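Local coordinates for Exo-poly-alpha-D-galacturonosidase (Thermotoga maritima, PDB 3JUR), which probably hydrolyses the glycosidic linkages of polygalacturonate, the backbone of pectin, as a heat-active exo-acting member of glycosyl hydrolase family 28, at residues L326-N331 / R374-K379; Y388-E393 / I403-T408. All coordinates share one frame; numbering follows the deposited sequence.

Interaction 1 of 2, residues L326-N331 / R374-K379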
ATOM      1  N   LEU D 326      20.189   6.123  11.804  1.00 22.07           N
ATOM      2  CA  LEU D 326      20.284   7.429  12.444  1.00 22.32           C
ATOM      3  C   LEU D 326      19.943   7.253  13.922  1.00 22.58           C
ATOM      4  O   LEU D 326      18.899   6.692  14.267  1.00 22.78           O
ATOM      5  CB  LEU D 326      19.321   8.439  11.797  1.00 21.85           C
ATOM      6  CG  LEU D 326      19.193   9.839  12.435  1.00 22.12           C
ATOM      7  CD1 LEU D 326      20.513  10.645  12.373  1.00 21.11           C
ATOM      8  CD2 LEU D 326      18.066  10.647  11.809  1.00 19.45           C
ATOM      9  N   ARG D 327      20.823   7.752  14.781  1.00 22.82           N
ATOM     10  CA  ARG D 327      20.700   7.570  16.219  1.00 23.05           C
ATOM     11  C   ARG D 327      21.031   8.868  16.960  1.00 22.66           C
ATOM     12  O   ARG D 327      22.126   9.394  16.813  1.00 22.25           O
ATOM     13  CB  ARG D 327      21.654   6.453  16.643  1.00 23.46           C
ATOM     14  CG  ARG D 327      21.499   5.962  18.071  1.00 25.77           C
ATOM     15  CD  ARG D 327      22.607   4.968  18.387  1.00 27.26           C
ATOM     16  NE  ARG D 327      22.290   4.182  19.578  1.00 29.47           N
ATOM     17  CZ  ARG D 327      23.167   3.416  20.217  1.00 29.80           C
ATOM     18  NH1 ARG D 327      24.420   3.324  19.783  1.00 29.33           N
ATOM     19  NH2 ARG D 327      22.788   2.743  21.294  1.00 31.20           N
ATOM     20  N   LEU D 328      20.074   9.384  17.734  1.00 22.63           N
ATOM     21  CA  LEU D 328      20.325  10.490  18.665  1.00 22.42           C
ATOM     22  C   LEU D 328      20.177   9.998  20.113  1.00 22.48           C
ATOM     23  O   LEU D 328      19.148   9.418  20.479  1.00 21.88           O
ATOM     24  CB  LEU D 328      19.404  11.690  18.380  1.00 22.25           C
ATOM     25  CG  LEU D 328      19.702  12.594  17.166  1.00 22.50           C
ATOM     26  CD1 LEU D 328      19.523  11.877  15.831  1.00 22.11           C
ATOM     27  CD2 LEU D 328      18.842  13.842  17.190  1.00 22.13           C
ATOM     28  N   LYS D 329      21.227  10.206  20.915  1.00 22.38           N
ATOM     29  CA  LYS D 329      21.280   9.738  22.307  1.00 22.27           C
ATOM     30  C   LYS D 329      21.593  10.890  23.252  1.00 21.89           C
ATOM     31  O   LYS D 329      22.535  11.651  23.020  1.00 21.78           O
ATOM     32  CB  LYS D 329      22.403   8.713  22.519  1.00 22.75           C
ATOM     33  CG  LYS D 329      22.623   7.707  21.430  1.00 24.24           C
ATOM     34  CD  LYS D 329      23.717   6.720  21.821  1.00 25.77           C
ATOM     35  CE  LYS D 329      25.103   7.223  21.426  1.00 26.13           C
ATOM     36  NZ  LYS D 329      26.124   6.135  21.540  1.00 24.93           N
ATOM     37  N   THR D 330      20.831  10.982  24.339  1.00 21.17           N
ATOM     38  CA  THR D 330      21.071  11.962  25.393  1.00 20.52           C
ATOM     39  C   THR D 330      20.275  11.561  26.638  1.00 20.45           C
ATOM     40  O   THR D 330      19.528  10.580  26.609  1.00 20.27           O
ATOM     41  CB  THR D 330      20.685  13.392  24.948  1.00 20.50           C
ATOM     42  OG1 THR D 330      21.057  14.338  25.962  1.00 20.77           O
ATOM     43  CG2 THR D 330      19.172  13.488  24.667  1.00 20.05           C
ATOM     44  N   ASN D 331      20.452  12.306  27.726  1.00 19.98           N
ATOM     45  CA  ASN D 331      19.641  12.146  28.933  1.00 20.04           C
ATOM     46  C   ASN D 331      19.633  13.439  29.750  1.00 20.24           C
ATOM     47  O   ASN D 331      20.278  14.417  29.363  1.00 20.18           O
ATOM     48  CB  ASN D 331      20.116  10.952  29.774  1.00 19.84           C
ATOM     49  CG  ASN D 331      21.565  11.088  30.235  1.00 19.59           C
ATOM     50  OD1 ASN D 331      22.034  12.182  30.555  1.00 19.78           O
ATOM     51  ND2 ASN D 331      22.272   9.968  30.286  1.00 18.24           N
ATOM     52  N   ARG D 374      15.334  18.819  19.014  1.00 23.00           N
ATOM     53  CA  ARG D 374      14.356  19.309  18.036  1.00 23.19           C
ATOM     54  C   ARG D 374      14.921  19.478  16.626  1.00 22.73           C
ATOM     55  O   ARG D 374      16.143  19.467  16.426  1.00 22.58           O
ATOM     56  CB  ARG D 374      13.697  20.611  18.512  1.00 23.40           C
ATOM     57  CG  ARG D 374      14.563  21.463  19.415  1.00 26.39           C
ATOM     58  CD  ARG D 374      15.158  22.690  18.755  1.00 31.10           C
ATOM     59  NE  ARG D 374      14.299  23.861  18.918  1.00 33.83           N
ATOM     60  CZ  ARG D 374      14.723  25.096  19.184  1.00 35.19           C
ATOM     61  NH1 ARG D 374      16.013  25.361  19.340  1.00 36.61           N
ATOM     62  NH2 ARG D 374      13.844  26.077  19.303  1.00 34.56           N
ATOM     63  N   SER D 375      14.016  19.623  15.658  1.00 22.13           N
ATOM     64  CA  SER D 375      14.366  19.924  14.263  1.00 22.18           C
ATOM     65  C   SER D 375      15.302  18.900  13.630  1.00 22.29           C
ATOM     66  O   SER D 375      16.443  19.211  13.261  1.00 22.09           O
ATOM     67  CB  SER D 375      14.927  21.345  14.150  1.00 22.05           C
ATOM     68  OG  SER D 375      13.974  22.252  14.663  1.00 22.58           O
ATOM     69  N   VAL D 376      14.812  17.667  13.540  1.00 22.52           N
ATOM     70  CA  VAL D 376      15.525  16.586  12.880  1.00 22.58           C
ATOM     71  C   VAL D 376      14.731  16.240  11.626  1.00 23.07           C
ATOM     72  O   VAL D 376      13.505  16.041  11.683  1.00 22.39           O
ATOM     73  CB  VAL D 376      15.689  15.340  13.802  1.00 23.05           C
ATOM     74  CG1 VAL D 376      16.510  14.240  13.105  1.00 22.17           C
ATOM     75  CG2 VAL D 376      16.347  15.727  15.132  1.00 22.85           C
ATOM     76  N   PHE D 377      15.430  16.199  10.494  1.00 23.21           N
ATOM     77  CA  PHE D 377      14.794  16.052   9.192  1.00 23.27           C
ATOM     78  C   PHE D 377      15.367  14.866   8.428  1.00 23.26           C
ATOM     79  O   PHE D 377      16.578  14.788   8.169  1.00 22.96           O
ATOM     80  CB  PHE D 377      14.917  17.359   8.386  1.00 23.84           C
ATOM     81  CG  PHE D 377      14.476  18.577   9.152  1.00 24.76           C
ATOM     82  CD1 PHE D 377      13.124  18.897   9.260  1.00 26.33           C
ATOM     83  CD2 PHE D 377      15.408  19.387   9.797  1.00 24.86           C
ATOM     84  CE1 PHE D 377      12.708  20.017   9.996  1.00 26.61           C
ATOM     85  CE2 PHE D 377      15.004  20.508  10.531  1.00 25.39           C
ATOM     86  CZ  PHE D 377      13.650  20.820  10.629  1.00 25.90           C
ATOM     87  N   VAL D 378      14.482  13.923   8.112  1.00 23.24           N
ATOM     88  CA  VAL D 378      14.824  12.763   7.322  1.00 22.58           C
ATOM     89  C   VAL D 378      14.071  12.932   6.010  1.00 22.64           C
ATOM     90  O   VAL D 378      12.843  13.080   5.986  1.00 22.47           O
ATOM     91  CB  VAL D 378      14.428  11.432   8.017  1.00 22.83           C
ATOM     92  CG1 VAL D 378      14.717  10.237   7.102  1.00 22.17           C
ATOM     93  CG2 VAL D 378      15.167  11.254   9.340  1.00 22.86           C
ATOM     94  N   LYS D 379      14.804  12.942   4.908  1.00 22.49           N
ATOM     95  CA  LYS D 379      14.160  13.100   3.617  1.00 22.39           C
ATOM     96  C   LYS D 379      14.802  12.166   2.615  1.00 21.98           C
ATOM     97  O   LYS D 379      16.038  12.051   2.557  1.00 22.30           O
ATOM     98  CB  LYS D 379      14.232  14.562   3.159  1.00 22.80           C
ATOM     99  CG  LYS D 379      14.061  14.773   1.667  1.00 24.29           C
ATOM    100  CD  LYS D 379      12.773  15.442   1.322  1.00 29.24           C
ATOM    101  CE  LYS D 379      12.898  16.939   1.421  1.00 30.17           C
ATOM    102  NZ  LYS D 379      11.762  17.617   0.738  1.00 32.24           N
TER
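L326 and L328 meet V376 and V378 with no flat group between them, and the flat groups nearby lie beside the contact. The guanidinium of R327 has CD of K329 over the centre of one face, 3.6 Å above its plane. R327 NH1 and K329 NZ form salt bridges to the two carboxylate oxygens of D261, OD1 and OD2 respectively. The ring of F377 stacks with F342.

The contact itself is all methyl groups. In L326, chi1 of 174° sets CG anti to the backbone N, and the CD2 branch points across to the other strand. There L326 CD2 meets V378 CG2 tip to tip at 3.9 Å. The same L326 CD2 lies 4.1 Å from V376 CG1. V376 thus serves both leucines, one with each methyl. Its CG2 is 3.7 Å from L328 CD2, and these two side chains pass alongside one another, pointing opposite ways. All four residues are buried, and no hydrogen bond crosses between the segments.

The two segments run in opposite directions, L326 facing V378 and L328 facing V376. Strand 327-329 lies between strands 299-301 and 357-359 on one wall of the beta-helix. Strand 372-379 lies between 337-349 and 400-406 on the other.

Interaction 2 of 2, residues Y388-E393 / I403-T408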
ATOM      1  N   TYR D 388      12.419  -1.878  14.766  1.00 20.07           N
ATOM      2  CA  TYR D 388      11.692  -0.606  14.669  1.00 20.27           C
ATOM      3  C   TYR D 388      12.098   0.183  13.430  1.00 20.31           C
ATOM      4  O   TYR D 388      13.282   0.257  13.098  1.00 20.26           O
ATOM      5  CB  TYR D 388      11.980   0.275  15.886  1.00 19.97           C
ATOM      6  CG  TYR D 388      11.513  -0.304  17.198  1.00 20.59           C
ATOM      7  CD1 TYR D 388      10.309   0.109  17.772  1.00 19.10           C
ATOM      8  CD2 TYR D 388      12.279  -1.266  17.866  1.00 20.54           C
ATOM      9  CE1 TYR D 388       9.881  -0.422  18.985  1.00 21.38           C
ATOM     10  CE2 TYR D 388      11.863  -1.804  19.083  1.00 21.31           C
ATOM     11  CZ  TYR D 388      10.667  -1.377  19.634  1.00 22.12           C
ATOM     12  OH  TYR D 388      10.261  -1.916  20.825  1.00 23.00           O
ATOM     13  N   ALA D 389      11.124   0.772  12.746  1.00 19.97           N
ATOM     14  CA  ALA D 389      11.445   1.763  11.722  1.00 19.90           C
ATOM     15  C   ALA D 389      11.741   3.088  12.421  1.00 19.66           C
ATOM     16  O   ALA D 389      12.796   3.693  12.211  1.00 19.58           O
ATOM     17  CB  ALA D 389      10.283   1.915  10.714  1.00 19.64           C
ATOM     18  N   VAL D 390      10.805   3.527  13.257  1.00 19.40           N
ATOM     19  CA  VAL D 390      10.940   4.789  13.989  1.00 19.74           C
ATOM     20  C   VAL D 390      10.658   4.565  15.484  1.00 20.40           C
ATOM     21  O   VAL D 390       9.561   4.142  15.870  1.00 20.71           O
ATOM     22  CB  VAL D 390       9.998   5.886  13.440  1.00 20.05           C
ATOM     23  CG1 VAL D 390      10.185   7.193  14.205  1.00 19.73           C
ATOM     24  CG2 VAL D 390      10.221   6.119  11.952  1.00 19.18           C
ATOM     25  N   ARG D 391      11.665   4.835  16.311  1.00 20.47           N
ATOM     26  CA  ARG D 391      11.547   4.733  17.755  1.00 20.49           C
ATOM     27  C   ARG D 391      12.015   6.050  18.375  1.00 20.93           C
ATOM     28  O   ARG D 391      13.207   6.372  18.343  1.00 20.11           O
ATOM     29  CB  ARG D 391      12.377   3.554  18.261  1.00 21.19           C
ATOM     30  CG  ARG D 391      12.203   3.236  19.743  1.00 21.43           C
ATOM     31  CD  ARG D 391      13.129   2.099  20.148  1.00 22.24           C
ATOM     32  NE  ARG D 391      13.005   1.778  21.562  1.00 22.53           N
ATOM     33  CZ  ARG D 391      13.640   0.780  22.178  1.00 23.51           C
ATOM     34  NH1 ARG D 391      14.479  -0.014  21.517  1.00 23.01           N
ATOM     35  NH2 ARG D 391      13.436   0.583  23.473  1.00 23.00           N
ATOM     36  N   ILE D 392      11.063   6.828  18.900  1.00 21.00           N
ATOM     37  CA  ILE D 392      11.358   8.170  19.418  1.00 21.43           C
ATOM     38  C   ILE D 392      10.832   8.295  20.840  1.00 21.61           C
ATOM     39  O   ILE D 392       9.632   8.183  21.079  1.00 21.43           O
ATOM     40  CB  ILE D 392      10.778   9.300  18.507  1.00 21.50           C
ATOM     41  CG1 ILE D 392      11.453   9.268  17.133  1.00 20.54           C
ATOM     42  CG2 ILE D 392      10.937  10.696  19.177  1.00 21.04           C
ATOM     43  CD1 ILE D 392      10.732  10.077  16.055  1.00 20.98           C
ATOM     44  N   GLU D 393      11.745   8.491  21.784  1.00 21.74           N
ATOM     45  CA  GLU D 393      11.365   8.568  23.191  1.00 22.52           C
ATOM     46  C   GLU D 393      11.927   9.805  23.894  1.00 21.96           C
ATOM     47  O   GLU D 393      13.145   9.925  24.129  1.00 22.01           O
ATOM     48  CB  GLU D 393      11.737   7.267  23.916  1.00 22.41           C
ATOM     49  CG  GLU D 393      10.902   6.085  23.425  1.00 25.51           C
ATOM     50  CD  GLU D 393      11.458   4.722  23.811  1.00 28.23           C
ATOM     51  OE1 GLU D 393      10.816   4.049  24.652  1.00 29.96           O
ATOM     52  OE2 GLU D 393      12.517   4.317  23.278  1.00 28.17           O
ATOM     53  N   ILE D 403      10.160  16.676  14.552  1.00 24.22           N
ATOM     54  CA  ILE D 403      10.782  15.614  13.785  1.00 23.50           C
ATOM     55  C   ILE D 403       9.951  15.420  12.528  1.00 23.63           C
ATOM     56  O   ILE D 403       8.735  15.195  12.610  1.00 23.56           O
ATOM     57  CB  ILE D 403      10.883  14.268  14.572  1.00 23.53           C
ATOM     58  CG1 ILE D 403      11.450  14.475  15.986  1.00 23.57           C
ATOM     59  CG2 ILE D 403      11.703  13.242  13.779  1.00 22.34           C
ATOM     60  CD1 ILE D 403      12.868  15.095  16.059  1.00 23.47           C
ATOM     61  N   LEU D 404      10.605  15.517  11.373  1.00 23.03           N
ATOM     62  CA  LEU D 404       9.928  15.380  10.084  1.00 23.00           C
ATOM     63  C   LEU D 404      10.603  14.322   9.217  1.00 22.88           C
ATOM     64  O   LEU D 404      11.823  14.367   8.991  1.00 23.13           O
ATOM     65  CB  LEU D 404       9.856  16.732   9.354  1.00 22.90           C
ATOM     66  CG  LEU D 404       9.112  16.795   8.010  1.00 23.53           C
ATOM     67  CD1 LEU D 404       7.629  16.489   8.175  1.00 22.64           C
ATOM     68  CD2 LEU D 404       9.305  18.156   7.320  1.00 22.02           C
ATOM     69  N   ILE D 405       9.800  13.359   8.766  1.00 22.62           N
ATOM     70  CA  ILE D 405      10.232  12.315   7.847  1.00 22.00           C
ATOM     71  C   ILE D 405       9.395  12.430   6.570  1.00 21.93           C
ATOM     72  O   ILE D 405       8.163  12.399   6.619  1.00 21.45           O
ATOM     73  CB  ILE D 405      10.087  10.907   8.476  1.00 22.16           C
ATOM     74  CG1 ILE D 405      10.863  10.841   9.796  1.00 22.95           C
ATOM     75  CG2 ILE D 405      10.571   9.829   7.507  1.00 22.22           C
ATOM     76  CD1 ILE D 405      10.582   9.620  10.637  1.00 22.96           C
ATOM     77  N   SER D 406      10.060  12.585   5.425  1.00 20.98           N
ATOM     78  CA  SER D 406       9.338  12.794   4.179  1.00 20.94           C
ATOM     79  C   SER D 406       9.973  12.089   2.990  1.00 20.55           C
ATOM     80  O   SER D 406      11.179  11.799   2.995  1.00 19.95           O
ATOM     81  CB  SER D 406       9.171  14.285   3.905  1.00 20.77           C
ATOM     82  OG  SER D 406      10.434  14.915   3.913  1.00 23.22           O
ATOM     83  N   ASP D 407       9.147  11.810   1.980  1.00 20.43           N
ATOM     84  CA  ASP D 407       9.589  11.136   0.752  1.00 21.32           C
ATOM     85  C   ASP D 407      10.419   9.887   1.072  1.00 21.09           C
ATOM     86  O   ASP D 407      11.487   9.675   0.499  1.00 21.05           O
ATOM     87  CB  ASP D 407      10.398  12.098  -0.127  1.00 21.74           C
ATOM     88  CG  ASP D 407       9.641  13.375  -0.460  1.00 24.06           C
ATOM     89  OD1 ASP D 407       8.388  13.371  -0.438  1.00 26.00           O
ATOM     90  OD2 ASP D 407      10.309  14.386  -0.768  1.00 28.45           O
ATOM     91  N   THR D 408       9.922   9.078   2.001  1.00 20.55           N
ATOM     92  CA  THR D 408      10.712   8.008   2.608  1.00 20.91           C
ATOM     93  C   THR D 408       9.969   6.670   2.562  1.00 20.81           C
ATOM     94  O   THR D 408       8.748   6.620   2.744  1.00 20.58           O
ATOM     95  CB  THR D 408      11.124   8.407   4.058  1.00 20.84           C
ATOM     96  OG1 THR D 408      12.144   9.413   3.990  1.00 20.66           O
ATOM     97  CG2 THR D 408      11.640   7.215   4.878  1.00 21.08           C
TER
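V390 has CG1 anti to its backbone N (chi1 -179°), which leaves CG2 to reach I405 across the interior. I405 is extended, with CD1 at its far end. The two side chains meet tip to tip, V390 CG2 to I405 CD1 at 3.8 Å. The second pair is built differently. I392 is also extended, but I403 touches with its shorter branch: chi1 of -48° places CG2 anti to the backbone N. I392 CD1 lies 4.0 Å from I403 CG2, and the two chains overlap side by side with opposite headings. L424 packs against I392, I403 and I405.

R391 and E393 alternate with the inward pair V390 and I392. Y388 lies before the corner at A389, and CD of R391 covers the centre of one face of its ring, 4.0 Å above it. R391 NE makes a salt bridge of 3.1 Å to E393 OE2, met from above the carboxylate plane. R391 NH1 pairs with E354. Beyond the corner at D407, T408 OG1 bonds to S406 O at 2.8 Å and also to L381 N.

Aliphatic side chains from two walls meeting inside the coil are characteristic of the right-handed parallel beta-helix of glycosyl hydrolase family 28.

How the interactions relate
From the N terminus, strand 327-329 comes first. The chain then passes through strands 337-349 and 357-359 before 374-379 returns to pack across the interior, so interaction 1 closes a loop of 42 residues. Interaction 2 opens later, at 388, and closes after only nine residues. The two are in series and neither nest nor cross. Strands 327-329 and 388-393 belong to one wall, separated by 357-359. Strands 372-379 and 400-406 are parallel neighbours in the opposing wall. There V378 N to L404 O (2.8 Å) and V378 O to S406 N (2.9 Å) are probable hydrogen bonds that join the contacts directly.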